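Local coordinates for protein RNA-dependent RNA polymerase (Dera Ghazi Khan orthonairovirus, PDB 6DX2) that probably replicates and transcribes the viral RNA genome as the full-length L protein, of which this N-terminal piece is the viral ovarian tumor (OTU) domain protease, at residues K35-G38 and F44-V47; S87-D92 and S102-I107; L51-S56 and P153-K158; A66-A71 and S109-I114. All coordinates share one frame; numbering follows the deposited sequence.

Contact 1. Residues K35-G38 and F44-V47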
loop_
_atom_site.group_PDB
_atom_site.type_symbol
_atom_site.label_atom_id
_atom_site.label_comp_id
_atom_site.label_asym_id
_atom_site.label_seq_id
_atom_site.Cartn_x
_atom_site.Cartn_y
_atom_site.Cartn_z
ATOM N N LYS A 35 1.042 -8.859 12.675
ATOM C CA LYS A 35 2.079 -8.023 13.264
ATOM C C LYS A 35 3.373 -8.080 12.441
ATOM O O LYS A 35 3.842 -9.176 12.115
ATOM C CB LYS A 35 2.354 -8.539 14.675
ATOM C CG LYS A 35 2.841 -10.006 14.664
ATOM C CD LYS A 35 2.636 -10.730 15.989
ATOM C CE LYS A 35 1.635 -11.885 15.858
ATOM N NZ LYS A 35 1.031 -12.275 17.178
ATOM N N VAL A 36 3.935 -6.921 12.082
ATOM C CA VAL A 36 5.287 -6.895 11.521
ATOM C C VAL A 36 6.126 -5.942 12.368
ATOM O O VAL A 36 5.586 -5.056 13.056
ATOM C CB VAL A 36 5.316 -6.449 10.038
ATOM C CG1 VAL A 36 4.498 -7.367 9.160
ATOM C CG2 VAL A 36 4.903 -4.993 9.913
ATOM N N PRO A 37 7.432 -6.088 12.320
ATOM C CA PRO A 37 8.294 -5.245 13.179
ATOM C C PRO A 37 8.105 -3.768 12.867
ATOM O O PRO A 37 8.016 -3.368 11.703
ATOM C CB PRO A 37 9.716 -5.714 12.841
ATOM C CG PRO A 37 9.543 -7.122 12.410
ATOM C CD PRO A 37 8.227 -7.108 11.604
ATOM N N GLY A 38 8.061 -2.952 13.917
ATOM C CA GLY A 38 7.655 -1.568 13.746
ATOM C C GLY A 38 8.715 -0.553 13.353
ATOM O O GLY A 38 8.603 0.628 13.690
ATOM N N PHE A 44 7.327 -2.190 3.611
ATOM C CA PHE A 44 7.930 -3.223 2.790
ATOM C C PHE A 44 7.851 -4.573 3.459
ATOM O O PHE A 44 7.674 -5.564 2.773
ATOM C CB PHE A 44 9.382 -2.813 2.442
ATOM C CG PHE A 44 9.443 -1.402 1.794
ATOM C CD1 PHE A 44 9.045 -1.205 0.455
ATOM C CD2 PHE A 44 9.728 -0.284 2.602
ATOM C CE1 PHE A 44 9.064 0.093 -0.093
ATOM C CE2 PHE A 44 9.718 0.987 2.095
ATOM C CZ PHE A 44 9.369 1.191 0.754
ATOM N N TYR A 45 7.962 -4.627 4.791
ATOM C CA TYR A 45 7.691 -5.880 5.507
ATOM C C TYR A 45 6.277 -6.335 5.221
ATOM O O TYR A 45 6.018 -7.536 5.044
ATOM C CB TYR A 45 7.796 -5.698 7.006
ATOM C CG TYR A 45 9.189 -5.400 7.554
ATOM C CD1 TYR A 45 10.351 -5.654 6.782
ATOM C CD2 TYR A 45 9.314 -4.726 8.763
ATOM C CE1 TYR A 45 11.651 -5.336 7.309
ATOM C CE2 TYR A 45 10.562 -4.368 9.249
ATOM C CZ TYR A 45 11.713 -4.673 8.525
ATOM O OH TYR A 45 12.946 -4.315 9.030
ATOM N N SER A 46 5.340 -5.379 5.237
ATOM C CA SER A 46 3.935 -5.722 5.127
ATOM C C SER A 46 3.622 -6.275 3.751
ATOM O O SER A 46 2.899 -7.292 3.634
ATOM C CB SER A 46 3.093 -4.498 5.435
ATOM O OG SER A 46 3.179 -4.167 6.808
ATOM N N VAL A 47 4.106 -5.595 2.709
ATOM C CA VAL A 47 3.896 -6.073 1.342
ATOM C C VAL A 47 4.564 -7.428 1.154
ATOM O O VAL A 47 3.959 -8.357 0.599
ATOM C CB VAL A 47 4.432 -5.040 0.346
ATOM C CG1 VAL A 47 4.523 -5.675 -1.069
ATOM C CG2 VAL A 47 3.479 -3.874 0.396
#
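Tyr45 lays one edge of its ring against Pro37, and its CB rests on Val36. The ring atom CD2 comes within 3.5 Å of Pro37 O, which lies in the ring plane at the rim. The proline ring sits off that plane beside the same CD2/CE2 side, with Pro37 CD 3.9 Å from Tyr45 CD2 and the side chains crossing at about a right angle. With CG anti to its own carbonyl carbon (chi1 -67°), the tyrosine ring is carried alongside Pro37 and its OH reaches hydrogen bonds with Asp39 and Asn41. Those two residues belong to the Asp-Gly-Asn-Cys sequence that precedes and includes the catalytic cysteine in OTU proteases. Deeper in the contact, Val36 CB meets Tyr45 CB at 4.0 Å, while Val36 CG2 sits 3.6 Å from Ser46 OG. Between these residues the contact is by van der Waals packing; the buried Ser46 hydroxyl bonds instead to Cys42 O, one turn back on the helix. Leu55 covers Val36, Pro37 and Tyr45, Trp58 of helix 58-71 stacks edge-to-face with the tyrosine, and Pro153 of strand 150-156 closes over Val36 and Ser46, wedging the start of helix 42-52 between sheet and helices.

Contact 2. Residues S87-D92 and S102-I107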
loop_
_atom_site.group_PDB
_atom_site.type_symbol
_atom_site.label_atom_id
_atom_site.label_comp_id
_atom_site.label_asym_id
_atom_site.label_seq_id
_atom_site.Cartn_x
_atom_site.Cartn_y
_atom_site.Cartn_z
ATOM N N SER A 87 16.071 9.462 -10.382
ATOM C CA SER A 87 17.337 9.135 -9.731
ATOM C C SER A 87 17.331 9.548 -8.261
ATOM O O SER A 87 17.743 8.772 -7.384
ATOM C CB SER A 87 18.499 9.804 -10.479
ATOM O OG SER A 87 19.696 9.370 -9.882
ATOM N N ASP A 88 16.870 10.775 -7.978
ATOM C CA ASP A 88 16.698 11.216 -6.593
ATOM C C ASP A 88 15.732 10.307 -5.827
ATOM O O ASP A 88 16.003 9.940 -4.675
ATOM C CB ASP A 88 16.186 12.655 -6.550
ATOM C CG ASP A 88 17.180 13.657 -7.124
ATOM O OD1 ASP A 88 18.379 13.311 -7.272
ATOM O OD2 ASP A 88 16.747 14.786 -7.444
ATOM N N TYR A 89 14.593 9.949 -6.447
ATOM C CA TYR A 89 13.628 9.103 -5.770
ATOM C C TYR A 89 14.260 7.768 -5.407
ATOM O O TYR A 89 14.147 7.293 -4.254
ATOM C CB TYR A 89 12.382 8.883 -6.633
ATOM C CG TYR A 89 11.450 7.812 -6.030
ATOM C CD1 TYR A 89 10.782 8.028 -4.826
ATOM C CD2 TYR A 89 11.289 6.585 -6.641
ATOM C CE1 TYR A 89 10.016 7.073 -4.261
ATOM C CE2 TYR A 89 10.488 5.618 -6.075
ATOM C CZ TYR A 89 9.846 5.869 -4.887
ATOM O OH TYR A 89 9.040 4.908 -4.326
ATOM N N ARG A 90 14.925 7.132 -6.379
ATOM C CA ARG A 90 15.412 5.782 -6.110
ATOM C C ARG A 90 16.473 5.788 -5.025
ATOM O O ARG A 90 16.494 4.891 -4.180
ATOM C CB ARG A 90 15.946 5.130 -7.379
ATOM C CG ARG A 90 14.821 4.799 -8.343
ATOM C CD ARG A 90 15.445 4.264 -9.649
ATOM N NE ARG A 90 15.651 5.315 -10.645
ATOM C CZ ARG A 90 16.829 5.598 -11.195
ATOM N NH1 ARG A 90 17.906 4.913 -10.831
ATOM N NH2 ARG A 90 16.920 6.563 -12.101
ATOM N N ALA A 91 17.324 6.811 -4.998
ATOM C CA ALA A 91 18.392 6.860 -3.999
ATOM C C ALA A 91 17.820 7.005 -2.590
ATOM O O ALA A 91 18.336 6.416 -1.630
ATOM C CB ALA A 91 19.353 8.009 -4.309
ATOM N N ASP A 92 16.758 7.789 -2.448
ATOM C CA ASP A 92 16.120 7.946 -1.142
ATOM C C ASP A 92 15.358 6.684 -0.741
ATOM O O ASP A 92 15.526 6.167 0.363
ATOM C CB ASP A 92 15.163 9.133 -1.177
ATOM C CG ASP A 92 14.891 9.697 0.201
ATOM O OD1 ASP A 92 15.798 9.595 1.060
ATOM O OD2 ASP A 92 13.780 10.229 0.431
ATOM N N SER A 102 1.893 6.026 0.171
ATOM C CA SER A 102 1.087 6.057 -1.063
ATOM C C SER A 102 1.957 6.132 -2.307
ATOM O O SER A 102 1.566 5.615 -3.360
ATOM C CB SER A 102 0.110 7.227 -0.973
ATOM O OG SER A 102 0.813 8.418 -0.921
ATOM N N VAL A 103 3.115 6.811 -2.240
ATOM C CA VAL A 103 4.009 6.886 -3.404
ATOM C C VAL A 103 4.408 5.489 -3.853
ATOM O O VAL A 103 4.336 5.154 -5.044
ATOM C CB VAL A 103 5.257 7.718 -3.065
ATOM C CG1 VAL A 103 6.283 7.552 -4.170
ATOM C CG2 VAL A 103 4.883 9.181 -2.926
ATOM N N GLU A 104 4.795 4.642 -2.881
ATOM C CA GLU A 104 5.178 3.269 -3.152
ATOM C C GLU A 104 3.973 2.377 -3.443
ATOM O O GLU A 104 4.102 1.433 -4.219
ATOM C CB GLU A 104 5.951 2.701 -1.946
ATOM C CG GLU A 104 7.330 3.346 -1.871
ATOM C CD GLU A 104 7.277 4.781 -1.444
ATOM O OE1 GLU A 104 6.425 5.156 -0.581
ATOM O OE2 GLU A 104 8.061 5.559 -2.036
ATOM N N ALA A 105 2.828 2.631 -2.822
ATOM C CA ALA A 105 1.652 1.833 -3.159
ATOM C C ALA A 105 1.269 2.043 -4.619
ATOM O O ALA A 105 0.978 1.088 -5.357
ATOM C CB ALA A 105 0.495 2.238 -2.246
ATOM N N GLU A 106 1.303 3.288 -5.066
ATOM C CA GLU A 106 0.976 3.568 -6.464
ATOM C C GLU A 106 1.946 2.846 -7.392
ATOM O O GLU A 106 1.527 2.165 -8.335
ATOM C CB GLU A 106 1.001 5.067 -6.706
ATOM C CG GLU A 106 0.892 5.446 -8.197
ATOM C CD GLU A 106 0.719 6.929 -8.354
ATOM O OE1 GLU A 106 1.704 7.600 -8.056
ATOM O OE2 GLU A 106 -0.363 7.404 -8.809
ATOM N N ILE A 107 3.245 2.938 -7.100
ATOM C CA ILE A 107 4.251 2.321 -7.981
ATOM C C ILE A 107 4.140 0.803 -7.950
ATOM O O ILE A 107 4.133 0.132 -8.999
ATOM C CB ILE A 107 5.668 2.774 -7.603
ATOM C CG1 ILE A 107 5.865 4.255 -7.907
ATOM C CG2 ILE A 107 6.698 1.996 -8.412
ATOM C CD1 ILE A 107 7.260 4.865 -7.361
#
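In the helical part of the OTU domain, Tyr89 of helix 86-93 bridges to Glu104, Val103 and Ile107 near the start of helix 102-112. The two short axes pass 13.2 Å apart with 108° between their directions, a gap that the long tyrosine spans. Its CG stands anti to the backbone N (chi1 171°), which sends the ring straight across. Val103 CG1 lies 3.8 Å from Tyr89 CE1, and Ile107 CD1 lies 3.6 Å from Tyr89 CE2; both methyls, from residues one helical turn apart, come obliquely from one side of the ring, at its two CE atoms. Around the rest of the ring stand Ile65 of helix 58-71, Trp73 and Tyr83, the last stacked edge-to-face.

The hydroxyl end meets a carboxylate. Glu104 bends at chi2, bringing its carboxylate back toward the ring. OE1 accepts a bond from the backbone N of Gly101, just before the helix, and OE2 is shared with the hydroxyl of Tyr98. Three partners thus fix the rotation of a buried carboxylate, an environment consistent with its being ionised. The Tyr89 hydroxyl donates to Glu104 OE2 at 2.6 Å, meeting that oxygen on its anti side, 21° out of the carboxylate plane, with ring and carboxylate nearly coplanar.

Contact 3. Residues L51-S56 and P153-K158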
loop_
_atom_site.group_PDB
_atom_site.type_symbol
_atom_site.label_atom_id
_atom_site.label_comp_id
_atom_site.label_asym_id
_atom_site.label_seq_id
_atom_site.Cartn_x
_atom_site.Cartn_y
_atom_site.Cartn_z
ATOM N N LEU A 51 2.732 -10.960 0.007
ATOM C CA LEU A 51 3.070 -11.653 -1.241
ATOM C C LEU A 51 3.717 -13.013 -1.004
ATOM O O LEU A 51 3.449 -13.954 -1.761
ATOM C CB LEU A 51 4.002 -10.813 -2.091
ATOM C CG LEU A 51 3.435 -9.486 -2.513
ATOM C CD1 LEU A 51 4.538 -8.677 -3.205
ATOM C CD2 LEU A 51 2.229 -9.684 -3.526
ATOM N N PHE A 52 4.527 -13.166 0.052
ATOM C CA PHE A 52 5.360 -14.339 0.249
ATOM C C PHE A 52 5.126 -15.084 1.558
ATOM O O PHE A 52 5.758 -16.123 1.759
ATOM C CB PHE A 52 6.860 -13.950 0.203
ATOM C CG PHE A 52 7.270 -13.302 -1.106
ATOM C CD1 PHE A 52 7.545 -14.077 -2.216
ATOM C CD2 PHE A 52 7.348 -11.930 -1.232
ATOM C CE1 PHE A 52 7.882 -13.461 -3.439
ATOM C CE2 PHE A 52 7.713 -11.314 -2.461
ATOM C CZ PHE A 52 7.957 -12.079 -3.533
ATOM N N GLU A 53 4.289 -14.568 2.468
ATOM C CA GLU A 53 4.122 -15.114 3.819
ATOM C C GLU A 53 5.450 -15.143 4.550
ATOM O O GLU A 53 5.724 -16.027 5.363
ATOM C CB GLU A 53 3.467 -16.508 3.799
ATOM C CG GLU A 53 2.057 -16.513 3.201
ATOM C CD GLU A 53 0.948 -15.969 4.143
ATOM O OE1 GLU A 53 -0.080 -15.494 3.611
ATOM O OE2 GLU A 53 1.069 -16.025 5.390
ATOM N N SER A 54 6.284 -14.154 4.259
ATOM C CA SER A 54 7.598 -14.046 4.848
ATOM C C SER A 54 8.007 -12.590 4.714
ATOM O O SER A 54 7.532 -11.889 3.824
ATOM C CB SER A 54 8.593 -14.957 4.133
ATOM O OG SER A 54 9.921 -14.555 4.396
ATOM N N LEU A 55 8.905 -12.148 5.611
ATOM C CA LEU A 55 9.406 -10.786 5.559
ATOM C C LEU A 55 10.673 -10.666 4.729
ATOM O O LEU A 55 11.126 -9.541 4.453
ATOM C CB LEU A 55 9.693 -10.275 6.981
ATOM C CG LEU A 55 8.534 -10.293 7.963
ATOM C CD1 LEU A 55 8.875 -9.547 9.213
ATOM C CD2 LEU A 55 7.270 -9.684 7.315
ATOM N N SER A 56 11.239 -11.794 4.321
ATOM C CA SER A 56 12.608 -11.774 3.818
ATOM C C SER A 56 12.744 -11.133 2.447
ATOM O O SER A 56 13.885 -10.857 2.044
ATOM C CB SER A 56 13.169 -13.190 3.768
ATOM O OG SER A 56 12.504 -13.958 2.788
ATOM N N PRO A 153 0.106 -5.558 7.671
ATOM C CA PRO A 153 -0.713 -6.288 6.683
ATOM C C PRO A 153 -2.066 -6.705 7.263
ATOM O O PRO A 153 -2.172 -7.023 8.440
ATOM C CB PRO A 153 0.160 -7.517 6.360
ATOM C CG PRO A 153 1.156 -7.614 7.444
ATOM C CD PRO A 153 1.186 -6.378 8.248
ATOM N N LEU A 154 -3.093 -6.732 6.413
ATOM C CA LEU A 154 -4.404 -7.286 6.747
ATOM C C LEU A 154 -4.668 -8.482 5.852
ATOM O O LEU A 154 -4.294 -8.461 4.692
ATOM C CB LEU A 154 -5.501 -6.232 6.490
ATOM C CG LEU A 154 -5.339 -4.967 7.373
ATOM C CD1 LEU A 154 -6.301 -3.906 6.727
ATOM C CD2 LEU A 154 -5.682 -5.335 8.822
ATOM N N GLN A 155 -5.394 -9.494 6.354
ATOM C CA GLN A 155 -5.930 -10.544 5.476
ATOM C C GLN A 155 -7.410 -10.722 5.733
ATOM O O GLN A 155 -7.866 -10.580 6.872
ATOM C CB GLN A 155 -5.167 -11.864 5.717
ATOM C CG GLN A 155 -3.673 -11.659 5.375
ATOM C CD GLN A 155 -2.837 -12.913 5.436
ATOM O OE1 GLN A 155 -2.664 -13.519 6.503
ATOM N NE2 GLN A 155 -2.266 -13.289 4.290
ATOM N N LEU A 156 -8.155 -11.050 4.676
ATOM C CA LEU A 156 -9.591 -11.268 4.826
ATOM C C LEU A 156 -9.834 -12.423 5.777
ATOM O O LEU A 156 -9.107 -13.426 5.764
ATOM C CB LEU A 156 -10.254 -11.541 3.478
ATOM C CG LEU A 156 -10.628 -10.234 2.781
ATOM C CD1 LEU A 156 -11.402 -10.539 1.547
ATOM C CD2 LEU A 156 -11.457 -9.410 3.719
ATOM N N MET A 157 -10.810 -12.232 6.665
ATOM C CA MET A 157 -11.058 -13.195 7.725
ATOM C C MET A 157 -11.686 -14.462 7.180
ATOM O O MET A 157 -12.378 -14.456 6.156
ATOM C CB MET A 157 -11.979 -12.617 8.787
ATOM C CG MET A 157 -11.220 -11.962 9.906
ATOM S SD MET A 157 -12.292 -11.533 11.269
ATOM C CE MET A 157 -13.813 -11.251 10.435
ATOM N N LYS A 158 -11.482 -15.536 7.942
ATOM C CA LYS A 158 -11.921 -16.903 7.660
ATOM C C LYS A 158 -11.077 -17.466 6.519
ATOM O O LYS A 158 -9.840 -17.454 6.590
ATOM C CB LYS A 158 -13.424 -16.960 7.344
ATOM C CG LYS A 158 -14.291 -16.494 8.499
ATOM C CD LYS A 158 -15.740 -16.316 8.078
ATOM C CE LYS A 158 -16.675 -16.234 9.296
ATOM N NZ LYS A 158 -18.055 -15.810 8.923
#
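At the surface of the OTU domain, where the C-terminal end of helix 42-52 faces strand 150-156, next to the outermost strand 31-33 of the mixed sheet, Glu53 and Gln155 join through their side chains. Glu53 is the first residue to leave the helix and does so with positive phi, a backbone turn that redirects the chain into the following loop. Its side chain then bends at chi2 (-77°) and brings the carboxylate toward the strand. Gln155 comes in from the strand with its chain extended beyond CG, crossing Glu53 at a slant after passing Phe49 and Leu50 of the same helix. The contact is small, burying 57 Å² in all, and rests on one polar pair that joins residues about a hundred positions apart in sequence.

The Gln155 backbone pairs with Thr32 of strand 31-33, which fixes the root of the amide in the sheet. Beyond Glu53, the loop is shaped by an ST turn, in which Ser54 OG accepts from Ser56 N at 3.1 Å, while Ser54 O is bonded to Ser48 OG back on the helix.

Carboxylate and amide planes are turned 32° from each other. Gln155 NE2 donates to Glu53 OE1 at 3.2 Å along a fairly straight N-H (160°); the acceptor oxygen lies in the amide plane and is met on its syn side, somewhat out of the carboxylate plane.

Contact 4. Residues A66-A71 and S109-I114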
loop_
_atom_site.group_PDB
_atom_site.type_symbol
_atom_site.label_atom_id
_atom_site.label_comp_id
_atom_site.label_asym_id
_atom_site.label_seq_id
_atom_site.Cartn_x
_atom_site.Cartn_y
_atom_site.Cartn_z
ATOM N N ALA A 66 12.072 0.296 -7.651
ATOM C CA ALA A 66 13.089 1.127 -8.239
ATOM C C ALA A 66 13.144 0.906 -9.749
ATOM O O ALA A 66 13.336 1.852 -10.504
ATOM C CB ALA A 66 14.438 0.836 -7.580
ATOM N N SER A 67 12.964 -0.344 -10.201
ATOM C CA SER A 67 13.020 -0.614 -11.632
ATOM C C SER A 67 11.862 0.067 -12.339
ATOM O O SER A 67 12.043 0.640 -13.434
ATOM C CB SER A 67 13.005 -2.126 -11.911
ATOM O OG SER A 67 11.673 -2.639 -11.983
ATOM N N PHE A 68 10.677 0.038 -11.713
ATOM C CA PHE A 68 9.545 0.729 -12.311
ATOM C C PHE A 68 9.818 2.231 -12.391
ATOM O O PHE A 68 9.512 2.860 -13.401
ATOM C CB PHE A 68 8.258 0.437 -11.540
ATOM C CG PHE A 68 7.032 0.900 -12.255
ATOM C CD1 PHE A 68 6.385 0.074 -13.169
ATOM C CD2 PHE A 68 6.569 2.206 -12.071
ATOM C CE1 PHE A 68 5.263 0.514 -13.853
ATOM C CE2 PHE A 68 5.457 2.656 -12.757
ATOM C CZ PHE A 68 4.787 1.796 -13.633
ATOM N N ALA A 69 10.338 2.827 -11.305
ATOM C CA ALA A 69 10.607 4.267 -11.279
ATOM C C ALA A 69 11.626 4.665 -12.344
ATOM O O ALA A 69 11.524 5.741 -12.940
ATOM C CB ALA A 69 11.086 4.677 -9.866
ATOM N N ALA A 70 12.616 3.806 -12.602
ATOM C CA ALA A 70 13.633 4.089 -13.607
ATOM C C ALA A 70 13.070 4.031 -15.029
ATOM O O ALA A 70 13.419 4.872 -15.888
ATOM C CB ALA A 70 14.791 3.100 -13.436
ATOM N N ALA A 71 12.203 3.048 -15.301
ATOM C CA ALA A 71 11.713 2.847 -16.654
ATOM C C ALA A 71 10.455 3.642 -16.957
ATOM O O ALA A 71 10.183 3.923 -18.130
ATOM C CB ALA A 71 11.421 1.370 -16.901
ATOM N N SER A 109 1.649 -1.161 -7.211
ATOM C CA SER A 109 0.453 -1.661 -7.895
ATOM C C SER A 109 0.676 -1.755 -9.398
ATOM O O SER A 109 0.312 -2.771 -10.036
ATOM C CB SER A 109 -0.720 -0.755 -7.584
ATOM O OG SER A 109 -0.641 0.498 -8.215
ATOM N N LYS A 110 1.304 -0.726 -9.985
ATOM C CA LYS A 110 1.628 -0.816 -11.399
ATOM C C LYS A 110 2.762 -1.819 -11.651
ATOM O O LYS A 110 2.719 -2.574 -12.626
ATOM C CB LYS A 110 2.009 0.570 -11.935
ATOM C CG LYS A 110 0.890 1.616 -11.786
ATOM C CD LYS A 110 1.346 3.062 -11.958
ATOM C CE LYS A 110 0.132 4.022 -11.736
ATOM N NZ LYS A 110 0.364 5.382 -12.337
ATOM N N ALA A 111 3.784 -1.846 -10.790
ATOM C CA ALA A 111 4.955 -2.644 -11.137
ATOM C C ALA A 111 4.652 -4.134 -11.113
ATOM O O ALA A 111 5.277 -4.911 -11.850
ATOM C CB ALA A 111 6.107 -2.301 -10.193
ATOM N N LEU A 112 3.738 -4.565 -10.227
ATOM C CA LEU A 112 3.426 -5.971 -10.081
ATOM C C LEU A 112 2.045 -6.327 -10.597
ATOM O O LEU A 112 1.669 -7.509 -10.527
ATOM C CB LEU A 112 3.546 -6.372 -8.580
ATOM C CG LEU A 112 4.965 -6.347 -8.054
ATOM C CD1 LEU A 112 4.928 -6.841 -6.586
ATOM C CD2 LEU A 112 5.915 -7.216 -8.888
ATOM N N ASN A 113 1.295 -5.367 -11.146
ATOM C CA ASN A 113 -0.059 -5.664 -11.642
ATOM C C ASN A 113 -0.895 -6.256 -10.525
ATOM O O ASN A 113 -1.532 -7.318 -10.646
ATOM C CB ASN A 113 -0.024 -6.589 -12.858
ATOM C CG ASN A 113 0.361 -5.839 -14.079
ATOM O OD1 ASN A 113 1.553 -5.726 -14.407
ATOM N ND2 ASN A 113 -0.634 -5.241 -14.720
ATOM N N ILE A 114 -0.854 -5.571 -9.401
ATOM C CA ILE A 114 -1.651 -5.948 -8.261
ATOM C C ILE A 114 -2.373 -4.688 -7.804
ATOM O O ILE A 114 -2.102 -3.571 -8.250
ATOM C CB ILE A 114 -0.815 -6.568 -7.111
ATOM C CG1 ILE A 114 0.220 -5.571 -6.642
ATOM C CG2 ILE A 114 -0.141 -7.882 -7.576
ATOM C CD1 ILE A 114 1.222 -6.050 -5.525
#
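Phe68 projects from helix 58-71 directly at helix 102-112, and its ring leans along the backbone between Lys110 and Ala111. The approach is slanted. At the root of the ring Phe68 CB touches Ala111 CB at 3.7 Å, and Phe68 CD1 reaches Ala111 CA at the same distance of 3.7 Å. At the far end Phe68 CZ comes to 3.5 Å from Lys110 CB. The phenyl group therefore runs lengthwise over two consecutive residues, from the alanine methyl at its base to the first methylene of the lysine at its end. Having CG anti to the backbone N (chi1 -169°) is what directs the ring outward to the neighbouring helix.

At Ala111, which carries only a methyl, the helices come close, the CA atoms of Phe68 and Ala111 being 5.8 Å apart. Lys110 starts toward the phenylalanine and crosses it obliquely, with CD still 4.0 Å from Phe68 CZ. Its extended chain then leads away and delivers NZ to a hydrogen bond with Gln75 O, in the loop that follows helix 58-71. That same loop lies against Phe68 through Gln75 and Cys76, so the aliphatic part of the lysine and the loop both border the ring.

Beyond Ala111 the chain turns with positive phi at Asn113, and Ile114 N bonds back to Ser109 O at 3.1 Å before strand 116-121 begins. An aromatic side chain set against an alanine and a lysine stem thus joins two helices of the alpha-helical part of the OTU protease fold.

Helix 42-52 serves contacts 1 and 3, whose centres are about 10 Å apart and which touch where Pro37 CD lies 3.5 Å from Leu55 CD1. Contacts 2 and 4, likewise about 10 Å between centres, share helix 102-112, with Ile107 CG2 3.7 Å from Phe68 CD2 and Tyr89 lying on Ala69. The two groups are joined where Phe44 CZ meets Glu104 CG at 4.0 Å and where Leu51 CD1 meets Leu112 CD1 at 3.9 Å. Contact 1 adjoins Cys42, probably the catalytic cysteine by its position in the Asp-Gly-Asn-Cys motif. Contacts 2 and 3 lie on opposite sides of the chain's centre.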